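Local coordinates for putative tagatose-6-phosphate ketose/aldose isomerase (Escherichia coli, PDB 3C3J), which is of unproven function but is built from two SIS domains, each a layered alpha/beta module around a parallel sheet, at residues A[43-48]-A[104-109]; A[49-54]-A[132-137]; A[308-313]-A[317-322]. All coordinates share one frame; numbering follows the deposited sequence.

In the fold
Contacts 1 and 2 lie side by side in the first SIS domain, with centres about 4 Å apart, whereas contact 3 belongs to the second, its centre about 42 Å from that of contact 1 and on the opposite side of the chain's centre. The first two share a sheet, since strands 105-111 and 133-139 are parallel neighbours, and their segments alternate along the chain: 43-48, 49-54, 104-109, 132-137. Contact 3 follows later, with segments only a few residues apart. Both sheets have the strand order 2-1-3-4-5, marking two domains of one fold; contacts 1 and 3 each pack a helix on a sheet, while contact 2 ties a loop to the start of a strand.

Contact 1 of 3, residues A[43-48]-A[104-109]; sequences NFLEPL and PLLLIS
Leu48 N makes a weak hydrogen bond of 2.9 Å to Leu45 O, and the two leucines that it ties together both send their side chains onto Leu106 of strand 105-111. The bond spans three residues instead of the usual four, where helix 23-49 is kinked: Pro47 has no amide hydrogen for the turn before it, and Leu48 N turns to Leu45 O instead.

The contact itself is apolar. Leu106 is the one residue of 104-109 that touches the helix segment, and its two methyls divide the work. Leu45 CD2 meets Leu106 CD2 at 3.7 Å, while Leu48 CD1 lies 4.2 Å from Leu106 CD1; both helix leucines cross the Leu106 side chain at about a right angle. The same Leu106 CD1 comes obliquely to Phe44 CE2, 4.4 Å away. With CG anti to the backbone N (chi1 174°), Leu106 sends both methyls toward the helix, CD2 to Leu45 and CD1 to Leu48 and Phe44. Leu48 CD1 also packs on one face of the Phe44 ring, toward its rim. Branched leucines suit such a place because they present methyls in two directions.

Leu45 and Leu106 both touch Phe187 of helix 174-187, and Leu48 and Leu106 both touch Tyr134. The axes of segments 43-48 and 105-109 come within 10.9 Å, between helix 174-187 and the side chains of strand 133-139.

Contact 2 of 3, residues A[49-54]-A[132-137]; sequences LRKENL and ECYHLP
Lys51 stretches from the loop after helix 23-49 to Glu132, just ahead of strand 133-139. From CB, which is directed toward that segment, the chain runs extended through CG to CD, the first atom to come near the acid, 3.7 Å from Glu132 OE2. CE lies closer, 3.1 Å from the same oxygen, and also meets Tyr134 OH at 3.9 Å, approaching the phenol obliquely. The chain then bends at its last torsion (chi4 -67°), which brings NZ to 3.0 Å from Glu132 OE2 in a salt bridge whose hydrogen bond is weak in geometry. A long, flexible lysine suits this gap: its methylenes span the distance and only the tip need carry charge.

A water ties the pair together a second time. It accepts from Lys51 NZ at 3.1 Å and donates to Glu132 OE1 at 2.7 Å, so that each carboxylate oxygen has its own link to the ammonium group, one direct and one through water. On the strand side, Tyr134 OH donates to Glu132 OE2, which lies in the plane of the phenol ring at its edge; the modelled length is so short that its exact value is doubtful. Glu132 reaches the meeting point as an extended chain, and the nearby ammonium charge would be expected to favour its ionised form.

Lys51 opens a type I beta turn, closed by Leu54 N bonded to Lys51 O, that leads into strand 55-59. The salt bridge thus joins the loop before strand 55-59 to the residue before strand 133-139, at the N-terminal ends of the strands of the parallel sheet in an alpha/beta sandwich of the SIS type.

Contact 3 of 3, residues A[308-313]-A[317-322]; sequences VIAIAA and DIVAAG
This is a buried, wholly apolar contact inside a beta-alpha-beta unit of the second SIS domain, where the short helix 317-320 is laid against strand 307-312 before the chain enters strand 324-326. Val319 is the helix residue that does the packing, and it meets two small residues of the strand, Ala310 and Ala312. Their CB atoms both point toward the helix because they are two apart in an extended chain, while those of Ile309 and Ile311 point away. Ile311 there touches residues of helix 335-356, so the strand is packed on both sides.

Alanine suits the helix-facing positions: a single methyl lets the backbones come near, with the CA atoms of Ala310 and Val319 only 6.0 Å apart. Valine suits the other side, since branching at CB supplies two methyls close to the helix backbone without a long, mobile chain. The crossover helix is short, little more than one turn, and Val319 supplies the packing between the two segments.

Neighbours finish the packing. Leu293 of helix 288-302 lies against Val319, and Leu296 against Ala310. Arg300 of the same helix bonds to Val308 O and Ile318 O, joining strand and short helix by a polar route beside the apolar one.

Ala321, the first residue to leave helical geometry, still has weak bonds from its N to Asp317 O, 2.9 Å, and Ile318 O, 3.4 Å. In Val319 CG1 is anti to the backbone N (chi1 163°) and CG2 lies beside that N, so the two methyls reach different alanines. The fork divides along the strand, Val319 CG1 lying 4.3 Å from Ala310 CB and Val319 CG2 4.5 Å from Ala312 CB.

Contact 1 of 3, residues A[43-48]-A[104-109]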
ATOM      1  N   ASN A  43      -9.361 -31.824   5.897  1.00 23.01           N
ATOM      2  CA  ASN A  43     -10.795 -32.104   5.744  1.00 23.60           C
ATOM      3  C   ASN A  43     -11.618 -30.837   5.532  1.00 22.81           C
ATOM      4  O   ASN A  43     -12.624 -30.842   4.823  1.00 22.51           O
ATOM      5  CB  ASN A  43     -11.345 -32.828   6.969  1.00 24.36           C
ATOM      6  CG  ASN A  43     -10.860 -34.259   7.066  1.00 27.47           C
ATOM      7  OD1 ASN A  43     -10.210 -34.774   6.150  1.00 32.17           O
ATOM      8  ND2 ASN A  43     -11.178 -34.917   8.190  1.00 31.58           N
ATOM      9  N   PHE A  44     -11.211 -29.765   6.197  1.00 21.99           N
ATOM     10  CA  PHE A  44     -11.912 -28.497   6.091  1.00 21.65           C
ATOM     11  C   PHE A  44     -11.578 -27.830   4.766  1.00 21.41           C
ATOM     12  O   PHE A  44     -12.474 -27.351   4.061  1.00 21.08           O
ATOM     13  CB  PHE A  44     -11.535 -27.579   7.244  1.00 22.03           C
ATOM     14  CG  PHE A  44     -12.144 -26.210   7.141  1.00 22.33           C
ATOM     15  CD1 PHE A  44     -13.507 -26.038   7.258  1.00 22.53           C
ATOM     16  CD2 PHE A  44     -11.355 -25.106   6.897  1.00 21.99           C
ATOM     17  CE1 PHE A  44     -14.061 -24.760   7.157  1.00 22.68           C
ATOM     18  CE2 PHE A  44     -11.895 -23.852   6.785  1.00 22.47           C
ATOM     19  CZ  PHE A  44     -13.246 -23.674   6.926  1.00 22.60           C
ATOM     20  N   LEU A  45     -10.292 -27.797   4.432  1.00 20.26           N
ATOM     21  CA  LEU A  45      -9.816 -26.932   3.349  1.00 21.27           C
ATOM     22  C   LEU A  45      -9.906 -27.561   1.971  1.00 21.94           C
ATOM     23  O   LEU A  45     -10.157 -26.856   0.989  1.00 21.47           O
ATOM     24  CB  LEU A  45      -8.369 -26.483   3.577  1.00 21.29           C
ATOM     25  CG  LEU A  45      -8.101 -25.453   4.650  1.00 20.06           C
ATOM     26  CD1 LEU A  45      -6.577 -25.326   4.829  1.00 20.24           C
ATOM     27  CD2 LEU A  45      -8.732 -24.093   4.302  1.00 20.02           C
ATOM     28  N   GLU A  46      -9.664 -28.867   1.873  1.00 23.38           N
ATOM     29  CA  GLU A  46      -9.567 -29.496   0.555  1.00 25.92           C
ATOM     30  C   GLU A  46     -10.846 -29.332  -0.271  1.00 24.92           C
ATOM     31  O   GLU A  46     -10.755 -29.030  -1.454  1.00 25.42           O
ATOM     32  CB  GLU A  46      -9.081 -30.965   0.639  1.00 26.47           C
ATOM     33  CG  GLU A  46      -7.563 -31.049   1.062  1.00 29.91           C
ATOM     34  CD  GLU A  46      -6.942 -32.466   1.130  1.00 30.62           C
ATOM     35  OE1 GLU A  46      -7.687 -33.487   1.125  1.00 38.54           O
ATOM     36  OE2 GLU A  46      -5.683 -32.544   1.207  1.00 37.68           O
ATOM     37  N   PRO A  47     -12.033 -29.490   0.340  1.00 25.09           N
ATOM     38  CA  PRO A  47     -13.259 -29.266  -0.441  1.00 24.57           C
ATOM     39  C   PRO A  47     -13.428 -27.825  -0.912  1.00 24.17           C
ATOM     40  O   PRO A  47     -14.072 -27.592  -1.948  1.00 24.46           O
ATOM     41  CB  PRO A  47     -14.387 -29.638   0.527  1.00 24.78           C
ATOM     42  CG  PRO A  47     -13.724 -30.431   1.606  1.00 25.97           C
ATOM     43  CD  PRO A  47     -12.335 -29.915   1.716  1.00 25.52           C
ATOM     44  N   LEU A  48     -12.866 -26.874  -0.163  1.00 22.68           N
ATOM     45  CA  LEU A  48     -12.956 -25.468  -0.529  1.00 22.38           C
ATOM     46  C   LEU A  48     -12.011 -25.151  -1.670  1.00 22.39           C
ATOM     47  O   LEU A  48     -12.392 -24.519  -2.650  1.00 21.95           O
ATOM     48  CB  LEU A  48     -12.621 -24.572   0.666  1.00 21.18           C
ATOM     49  CG  LEU A  48     -13.489 -24.780   1.904  1.00 20.01           C
ATOM     50  CD1 LEU A  48     -13.131 -23.760   2.974  1.00 18.92           C
ATOM     51  CD2 LEU A  48     -14.955 -24.676   1.511  1.00 19.52           C
ATOM     52  N   PRO A 104     -17.532 -17.892  -4.081  1.00 14.53           N
ATOM     53  CA  PRO A 104     -17.288 -18.303  -2.713  1.00 14.00           C
ATOM     54  C   PRO A 104     -16.075 -17.546  -2.162  1.00 13.93           C
ATOM     55  O   PRO A 104     -15.231 -17.059  -2.929  1.00 14.67           O
ATOM     56  CB  PRO A 104     -17.020 -19.823  -2.808  1.00 14.35           C
ATOM     57  CG  PRO A 104     -17.373 -20.224  -4.223  1.00 15.49           C
ATOM     58  CD  PRO A 104     -17.236 -18.980  -5.043  1.00 14.58           C
ATOM     59  N   LEU A 105     -16.042 -17.393  -0.848  1.00 13.30           N
ATOM     60  CA  LEU A 105     -14.940 -16.734  -0.164  1.00 12.62           C
ATOM     61  C   LEU A 105     -14.428 -17.563   1.008  1.00 11.96           C
ATOM     62  O   LEU A 105     -15.208 -18.096   1.796  1.00 13.29           O
ATOM     63  CB  LEU A 105     -15.414 -15.382   0.366  1.00 11.99           C
ATOM     64  CG  LEU A 105     -14.474 -14.581   1.271  1.00 12.41           C
ATOM     65  CD1 LEU A 105     -13.162 -14.214   0.567  1.00 10.98           C
ATOM     66  CD2 LEU A 105     -15.141 -13.326   1.797  1.00 11.66           C
ATOM     67  N   LEU A 106     -13.107 -17.612   1.156  1.00 11.81           N
ATOM     68  CA  LEU A 106     -12.466 -18.109   2.348  1.00 12.15           C
ATOM     69  C   LEU A 106     -11.744 -16.904   2.947  1.00 12.12           C
ATOM     70  O   LEU A 106     -10.835 -16.353   2.319  1.00 12.15           O
ATOM     71  CB  LEU A 106     -11.459 -19.215   2.029  1.00 12.38           C
ATOM     72  CG  LEU A 106     -10.615 -19.713   3.217  1.00 12.12           C
ATOM     73  CD1 LEU A 106     -11.499 -20.184   4.399  1.00 13.33           C
ATOM     74  CD2 LEU A 106      -9.595 -20.801   2.790  1.00 13.92           C
ATOM     75  N   LEU A 107     -12.162 -16.498   4.128  1.00 12.42           N
ATOM     76  CA  LEU A 107     -11.567 -15.344   4.810  1.00 12.13           C
ATOM     77  C   LEU A 107     -10.601 -15.828   5.873  1.00 12.17           C
ATOM     78  O   LEU A 107     -11.001 -16.526   6.824  1.00 11.91           O
ATOM     79  CB  LEU A 107     -12.641 -14.453   5.450  1.00 12.31           C
ATOM     80  CG  LEU A 107     -12.174 -13.103   5.996  1.00 12.79           C
ATOM     81  CD1 LEU A 107     -11.632 -12.203   4.849  1.00 14.14           C
ATOM     82  CD2 LEU A 107     -13.304 -12.414   6.785  1.00 11.97           C
ATOM     83  N   ILE A 108      -9.329 -15.464   5.703  1.00 12.70           N
ATOM     84  CA  ILE A 108      -8.288 -15.796   6.674  1.00 12.86           C
ATOM     85  C   ILE A 108      -8.089 -14.563   7.570  1.00 12.55           C
ATOM     86  O   ILE A 108      -7.597 -13.530   7.120  1.00 12.90           O
ATOM     87  CB  ILE A 108      -6.991 -16.206   5.984  1.00 13.07           C
ATOM     88  CG1 ILE A 108      -7.246 -17.401   5.060  1.00 15.82           C
ATOM     89  CG2 ILE A 108      -5.915 -16.574   7.033  1.00 13.55           C
ATOM     90  CD1 ILE A 108      -6.221 -17.515   3.988  1.00 17.59           C
ATOM     91  N   SER A 109      -8.561 -14.648   8.807  1.00 12.46           N
ATOM     92  CA  SER A 109      -8.595 -13.487   9.706  1.00 13.40           C
ATOM     93  C   SER A 109      -7.456 -13.631  10.709  1.00 14.20           C
ATOM     94  O   SER A 109      -7.438 -14.575  11.481  1.00 15.62           O
ATOM     95  CB  SER A 109      -9.936 -13.419  10.454  1.00 13.61           C
ATOM     96  OG  SER A 109     -11.024 -13.003   9.618  1.00 15.01           O
TER

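Contact 2 of 3, residues A[49-54]-A[132-137]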
ATOM      1  N   LEU A  49     -10.770 -25.595  -1.522  1.00 23.20           N
ATOM      2  CA  LEU A  49      -9.724 -25.330  -2.480  1.00 24.88           C
ATOM      3  C   LEU A  49      -9.983 -25.981  -3.835  1.00 25.58           C
ATOM      4  O   LEU A  49      -9.396 -25.572  -4.818  1.00 25.74           O
ATOM      5  CB  LEU A  49      -8.378 -25.787  -1.925  1.00 24.76           C
ATOM      6  CG  LEU A  49      -7.861 -25.003  -0.700  1.00 25.07           C
ATOM      7  CD1 LEU A  49      -6.539 -25.590  -0.181  1.00 25.51           C
ATOM      8  CD2 LEU A  49      -7.692 -23.527  -1.004  1.00 26.53           C
ATOM      9  N   ARG A  50     -10.868 -26.976  -3.881  1.00 26.21           N
ATOM     10  CA  ARG A  50     -11.286 -27.567  -5.156  1.00 27.48           C
ATOM     11  C   ARG A  50     -12.272 -26.678  -5.926  1.00 27.43           C
ATOM     12  O   ARG A  50     -12.504 -26.921  -7.113  1.00 28.70           O
ATOM     13  CB  ARG A  50     -11.859 -28.983  -4.949  1.00 28.79           C
ATOM     14  CG  ARG A  50     -10.790 -30.066  -4.606  1.00 35.19           C
ATOM     15  CD  ARG A  50      -9.633 -30.229  -5.686  1.00 41.39           C
ATOM     16  NE  ARG A  50      -9.792 -31.381  -6.612  1.00 44.14           N
ATOM     17  CZ  ARG A  50      -9.243 -31.482  -7.839  1.00 44.00           C
ATOM     18  NH1 ARG A  50      -8.484 -30.499  -8.343  1.00 45.80           N
ATOM     19  NH2 ARG A  50      -9.469 -32.578  -8.584  1.00 45.34           N
ATOM     20  N   LYS A  51     -12.837 -25.655  -5.278  1.00 26.34           N
ATOM     21  CA  LYS A  51     -13.733 -24.705  -5.945  1.00 25.88           C
ATOM     22  C   LYS A  51     -12.923 -23.732  -6.812  1.00 26.00           C
ATOM     23  O   LYS A  51     -12.198 -22.873  -6.303  1.00 24.90           O
ATOM     24  CB  LYS A  51     -14.567 -23.934  -4.926  1.00 25.25           C
ATOM     25  CG  LYS A  51     -15.411 -24.799  -4.016  1.00 25.08           C
ATOM     26  CD  LYS A  51     -16.044 -24.017  -2.899  1.00 25.26           C
ATOM     27  CE  LYS A  51     -16.767 -24.942  -1.941  1.00 25.67           C
ATOM     28  NZ  LYS A  51     -17.953 -25.580  -2.585  1.00 24.19           N
ATOM     29  N   GLU A  52     -13.046 -23.908  -8.124  1.00 26.48           N
ATOM     30  CA  GLU A  52     -12.394 -23.078  -9.141  1.00 27.01           C
ATOM     31  C   GLU A  52     -12.482 -21.573  -8.864  1.00 25.08           C
ATOM     32  O   GLU A  52     -11.491 -20.836  -8.998  1.00 24.87           O
ATOM     33  CB  GLU A  52     -13.043 -23.384 -10.512  1.00 27.57           C
ATOM     34  CG  GLU A  52     -12.854 -22.301 -11.629  1.00 29.77           C
ATOM     35  CD  GLU A  52     -14.106 -22.083 -12.527  1.00 32.15           C
ATOM     36  OE1 GLU A  52     -14.734 -23.081 -12.986  1.00 39.64           O
ATOM     37  OE2 GLU A  52     -14.448 -20.897 -12.792  1.00 39.67           O
ATOM     38  N   ASN A  53     -13.685 -21.129  -8.509  1.00 23.22           N
ATOM     39  CA  ASN A  53     -13.977 -19.715  -8.374  1.00 21.48           C
ATOM     40  C   ASN A  53     -13.754 -19.142  -6.952  1.00 19.97           C
ATOM     41  O   ASN A  53     -14.112 -17.997  -6.697  1.00 19.64           O
ATOM     42  CB  ASN A  53     -15.416 -19.452  -8.836  1.00 22.25           C
ATOM     43  CG  ASN A  53     -16.462 -20.365  -8.138  1.00 25.30           C
ATOM     44  OD1 ASN A  53     -16.118 -21.377  -7.495  1.00 27.51           O
ATOM     45  ND2 ASN A  53     -17.758 -20.009  -8.290  1.00 30.55           N
ATOM     46  N   LEU A  54     -13.171 -19.931  -6.047  1.00 18.57           N
ATOM     47  CA  LEU A  54     -12.912 -19.478  -4.680  1.00 17.74           C
ATOM     48  C   LEU A  54     -12.003 -18.257  -4.666  1.00 17.03           C
ATOM     49  O   LEU A  54     -10.974 -18.227  -5.352  1.00 17.11           O
ATOM     50  CB  LEU A  54     -12.288 -20.592  -3.834  1.00 17.79           C
ATOM     51  CG  LEU A  54     -11.936 -20.286  -2.376  1.00 17.37           C
ATOM     52  CD1 LEU A  54     -13.180 -20.119  -1.549  1.00 16.54           C
ATOM     53  CD2 LEU A  54     -10.983 -21.372  -1.792  1.00 17.28           C
ATOM     54  N   GLU A 132     -21.747 -17.816   0.040  1.00 14.28           N
ATOM     55  CA  GLU A 132     -20.926 -18.980   0.379  1.00 15.36           C
ATOM     56  C   GLU A 132     -19.581 -18.531   0.953  1.00 14.95           C
ATOM     57  O   GLU A 132     -18.610 -18.314   0.235  1.00 15.91           O
ATOM     58  CB  GLU A 132     -20.741 -19.892  -0.838  1.00 15.17           C
ATOM     59  CG  GLU A 132     -20.239 -21.273  -0.427  1.00 17.31           C
ATOM     60  CD  GLU A 132     -19.916 -22.199  -1.582  1.00 18.61           C
ATOM     61  OE1 GLU A 132     -20.247 -21.881  -2.750  1.00 20.99           O
ATOM     62  OE2 GLU A 132     -19.322 -23.268  -1.286  1.00 23.36           O
ATOM     63  N   CYS A 133     -19.551 -18.426   2.271  1.00 15.40           N
ATOM     64  CA  CYS A 133     -18.448 -17.822   2.992  1.00 14.44           C
ATOM     65  C   CYS A 133     -17.920 -18.793   4.041  1.00 14.94           C
ATOM     66  O   CYS A 133     -18.712 -19.422   4.800  1.00 14.90           O
ATOM     67  CB  CYS A 133     -18.890 -16.533   3.666  1.00 14.32           C
ATOM     68  SG  CYS A 133     -17.520 -15.512   4.179  1.00 15.95           S
ATOM     69  N   TYR A 134     -16.593 -18.935   4.046  1.00 14.28           N
ATOM     70  CA  TYR A 134     -15.884 -19.802   4.980  1.00 14.76           C
ATOM     71  C   TYR A 134     -14.808 -18.980   5.662  1.00 14.46           C
ATOM     72  O   TYR A 134     -14.372 -17.956   5.136  1.00 13.89           O
ATOM     73  CB  TYR A 134     -15.256 -21.003   4.282  1.00 15.99           C
ATOM     74  CG  TYR A 134     -16.231 -21.773   3.433  1.00 17.17           C
ATOM     75  CD1 TYR A 134     -17.022 -22.781   3.981  1.00 18.69           C
ATOM     76  CD2 TYR A 134     -16.381 -21.468   2.082  1.00 18.71           C
ATOM     77  CE1 TYR A 134     -17.933 -23.467   3.196  1.00 19.61           C
ATOM     78  CE2 TYR A 134     -17.288 -22.177   1.270  1.00 17.89           C
ATOM     79  CZ  TYR A 134     -18.053 -23.165   1.837  1.00 18.86           C
ATOM     80  OH  TYR A 134     -18.975 -23.846   1.053  1.00 21.08           O
ATOM     81  N   HIS A 135     -14.407 -19.430   6.838  1.00 14.08           N
ATOM     82  CA  HIS A 135     -13.449 -18.698   7.700  1.00 14.19           C
ATOM     83  C   HIS A 135     -12.369 -19.598   8.252  1.00 14.63           C
ATOM     84  O   HIS A 135     -12.660 -20.730   8.704  1.00 14.42           O
ATOM     85  CB  HIS A 135     -14.184 -18.054   8.870  1.00 14.52           C
ATOM     86  CG  HIS A 135     -15.145 -17.003   8.454  1.00 14.22           C
ATOM     87  ND1 HIS A 135     -16.488 -17.257   8.266  1.00 17.72           N
ATOM     88  CD2 HIS A 135     -14.953 -15.709   8.124  1.00 13.54           C
ATOM     89  CE1 HIS A 135     -17.078 -16.145   7.871  1.00 15.78           C
ATOM     90  NE2 HIS A 135     -16.171 -15.193   7.773  1.00 18.51           N
ATOM     91  N   LEU A 136     -11.135 -19.088   8.235  1.00 15.05           N
ATOM     92  CA  LEU A 136     -10.003 -19.669   8.932  1.00 14.85           C
ATOM     93  C   LEU A 136      -9.314 -18.569   9.746  1.00 14.43           C
ATOM     94  O   LEU A 136      -8.345 -17.972   9.303  1.00 12.94           O
ATOM     95  CB  LEU A 136      -9.018 -20.290   7.948  1.00 14.51           C
ATOM     96  CG  LEU A 136      -7.910 -21.179   8.572  1.00 17.02           C
ATOM     97  CD1 LEU A 136      -8.368 -22.610   8.592  1.00 20.54           C
ATOM     98  CD2 LEU A 136      -6.599 -21.040   7.800  1.00 19.04           C
ATOM     99  N   PRO A 137      -9.835 -18.277  10.941  1.00 14.32           N
ATOM    100  CA  PRO A 137      -9.086 -17.365  11.798  1.00 14.21           C
ATOM    101  C   PRO A 137      -7.775 -17.966  12.296  1.00 14.38           C
ATOM    102  O   PRO A 137      -7.707 -19.159  12.620  1.00 14.09           O
ATOM    103  CB  PRO A 137     -10.039 -17.092  12.960  1.00 14.14           C
ATOM    104  CG  PRO A 137     -11.350 -17.693  12.538  1.00 16.51           C
ATOM    105  CD  PRO A 137     -11.079 -18.742  11.567  1.00 14.38           C
TER
HETATM  106  O   HOH W   1     -19.318 -23.678  -4.541  1.00 33.18           O

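Contact 3 of 3, residues A[308-313]-A[317-322]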
ATOM      1  N   VAL A 308      23.344   4.263   4.685  1.00 18.74           N
ATOM      2  CA  VAL A 308      22.645   3.286   3.845  1.00 18.62           C
ATOM      3  C   VAL A 308      23.144   1.905   4.244  1.00 18.22           C
ATOM      4  O   VAL A 308      24.334   1.622   4.134  1.00 17.83           O
ATOM      5  CB  VAL A 308      22.870   3.495   2.341  1.00 18.51           C
ATOM      6  CG1 VAL A 308      22.076   2.420   1.500  1.00 18.15           C
ATOM      7  CG2 VAL A 308      22.458   4.931   1.915  1.00 19.02           C
ATOM      8  N   ILE A 309      22.233   1.054   4.732  1.00 17.66           N
ATOM      9  CA  ILE A 309      22.568  -0.302   5.184  1.00 17.20           C
ATOM     10  C   ILE A 309      21.857  -1.307   4.281  1.00 16.97           C
ATOM     11  O   ILE A 309      20.655  -1.237   4.122  1.00 15.92           O
ATOM     12  CB  ILE A 309      22.119  -0.554   6.648  1.00 17.56           C
ATOM     13  CG1 ILE A 309      22.776   0.425   7.611  1.00 18.19           C
ATOM     14  CG2 ILE A 309      22.399  -1.988   7.104  1.00 16.81           C
ATOM     15  CD1 ILE A 309      22.318   0.225   9.042  1.00 17.09           C
ATOM     16  N   ALA A 310      22.627  -2.204   3.679  1.00 15.90           N
ATOM     17  CA  ALA A 310      22.109  -3.336   2.931  1.00 16.37           C
ATOM     18  C   ALA A 310      22.142  -4.550   3.841  1.00 16.48           C
ATOM     19  O   ALA A 310      23.179  -4.842   4.463  1.00 15.62           O
ATOM     20  CB  ALA A 310      22.946  -3.600   1.718  1.00 15.94           C
ATOM     21  N   ILE A 311      21.024  -5.270   3.902  1.00 16.23           N
ATOM     22  CA  ILE A 311      20.966  -6.573   4.556  1.00 15.94           C
ATOM     23  C   ILE A 311      20.762  -7.635   3.470  1.00 16.09           C
ATOM     24  O   ILE A 311      19.804  -7.561   2.706  1.00 16.07           O
ATOM     25  CB  ILE A 311      19.854  -6.646   5.638  1.00 16.06           C
ATOM     26  CG1 ILE A 311      19.956  -5.458   6.608  1.00 15.76           C
ATOM     27  CG2 ILE A 311      19.942  -7.956   6.403  1.00 16.01           C
ATOM     28  CD1 ILE A 311      18.842  -5.407   7.657  1.00 15.60           C
ATOM     29  N   ALA A 312      21.694  -8.589   3.368  1.00 16.23           N
ATOM     30  CA  ALA A 312      21.676  -9.578   2.288  1.00 16.62           C
ATOM     31  C   ALA A 312      22.270 -10.920   2.685  1.00 17.50           C
ATOM     32  O   ALA A 312      23.147 -10.988   3.548  1.00 16.51           O
ATOM     33  CB  ALA A 312      22.396  -9.037   1.044  1.00 16.23           C
ATOM     34  N   ALA A 313      21.812 -11.973   2.002  1.00 18.10           N
ATOM     35  CA  ALA A 313      22.367 -13.315   2.139  1.00 19.95           C
ATOM     36  C   ALA A 313      23.763 -13.427   1.525  1.00 21.43           C
ATOM     37  O   ALA A 313      24.600 -14.121   2.058  1.00 21.01           O
ATOM     38  CB  ALA A 313      21.458 -14.324   1.504  1.00 19.16           C
ATOM     39  N   ASP A 317      30.074  -6.495  -4.497  1.00 27.39           N
ATOM     40  CA  ASP A 317      30.785  -5.234  -4.429  1.00 27.94           C
ATOM     41  C   ASP A 317      29.872  -4.101  -3.987  1.00 26.50           C
ATOM     42  O   ASP A 317      30.235  -3.311  -3.111  1.00 26.50           O
ATOM     43  CB  ASP A 317      31.444  -4.927  -5.771  1.00 28.76           C
ATOM     44  CG  ASP A 317      32.715  -5.737  -5.983  1.00 32.41           C
ATOM     45  OD1 ASP A 317      33.507  -5.879  -5.008  1.00 34.57           O
ATOM     46  OD2 ASP A 317      32.914  -6.226  -7.123  1.00 36.87           O
ATOM     47  N   ILE A 318      28.682  -4.044  -4.566  1.00 24.49           N
ATOM     48  CA  ILE A 318      27.713  -3.013  -4.215  1.00 24.16           C
ATOM     49  C   ILE A 318      27.314  -3.085  -2.729  1.00 22.93           C
ATOM     50  O   ILE A 318      27.278  -2.066  -2.018  1.00 22.44           O
ATOM     51  CB  ILE A 318      26.458  -3.094  -5.125  1.00 23.93           C
ATOM     52  CG1 ILE A 318      26.857  -2.705  -6.566  1.00 25.41           C
ATOM     53  CG2 ILE A 318      25.374  -2.149  -4.605  1.00 24.27           C
ATOM     54  CD1 ILE A 318      25.803  -2.953  -7.642  1.00 25.03           C
ATOM     55  N   VAL A 319      27.017  -4.295  -2.274  1.00 22.19           N
ATOM     56  CA  VAL A 319      26.600  -4.518  -0.889  1.00 22.85           C
ATOM     57  C   VAL A 319      27.746  -4.180   0.068  1.00 23.00           C
ATOM     58  O   VAL A 319      27.529  -3.526   1.072  1.00 22.98           O
ATOM     59  CB  VAL A 319      26.129  -5.965  -0.693  1.00 22.09           C
ATOM     60  CG1 VAL A 319      26.079  -6.345   0.792  1.00 22.05           C
ATOM     61  CG2 VAL A 319      24.764  -6.183  -1.417  1.00 20.78           C
ATOM     62  N   ALA A 320      28.967  -4.588  -0.284  1.00 23.63           N
ATOM     63  CA  ALA A 320      30.182  -4.286   0.513  1.00 23.89           C
ATOM     64  C   ALA A 320      30.724  -2.835   0.441  1.00 24.29           C
ATOM     65  O   ALA A 320      31.538  -2.449   1.277  1.00 24.45           O
ATOM     66  CB  ALA A 320      31.305  -5.281   0.142  1.00 23.77           C
ATOM     67  N   ALA A 321      30.276  -2.035  -0.519  1.00 24.10           N
ATOM     68  CA  ALA A 321      30.766  -0.651  -0.694  1.00 24.30           C
ATOM     69  C   ALA A 321      30.190   0.349   0.313  1.00 24.23           C
ATOM     70  O   ALA A 321      30.266   1.563   0.095  1.00 25.53           O
ATOM     71  CB  ALA A 321      30.474  -0.179  -2.094  1.00 24.80           C
ATOM     72  N   GLY A 322      29.615  -0.153   1.404  1.00 23.67           N
ATOM     73  CA  GLY A 322      29.109   0.679   2.497  1.00 22.86           C
ATOM     74  C   GLY A 322      28.522  -0.216   3.579  1.00 22.21           C
ATOM     75  O   GLY A 322      28.662  -1.432   3.488  1.00 21.61           O
TER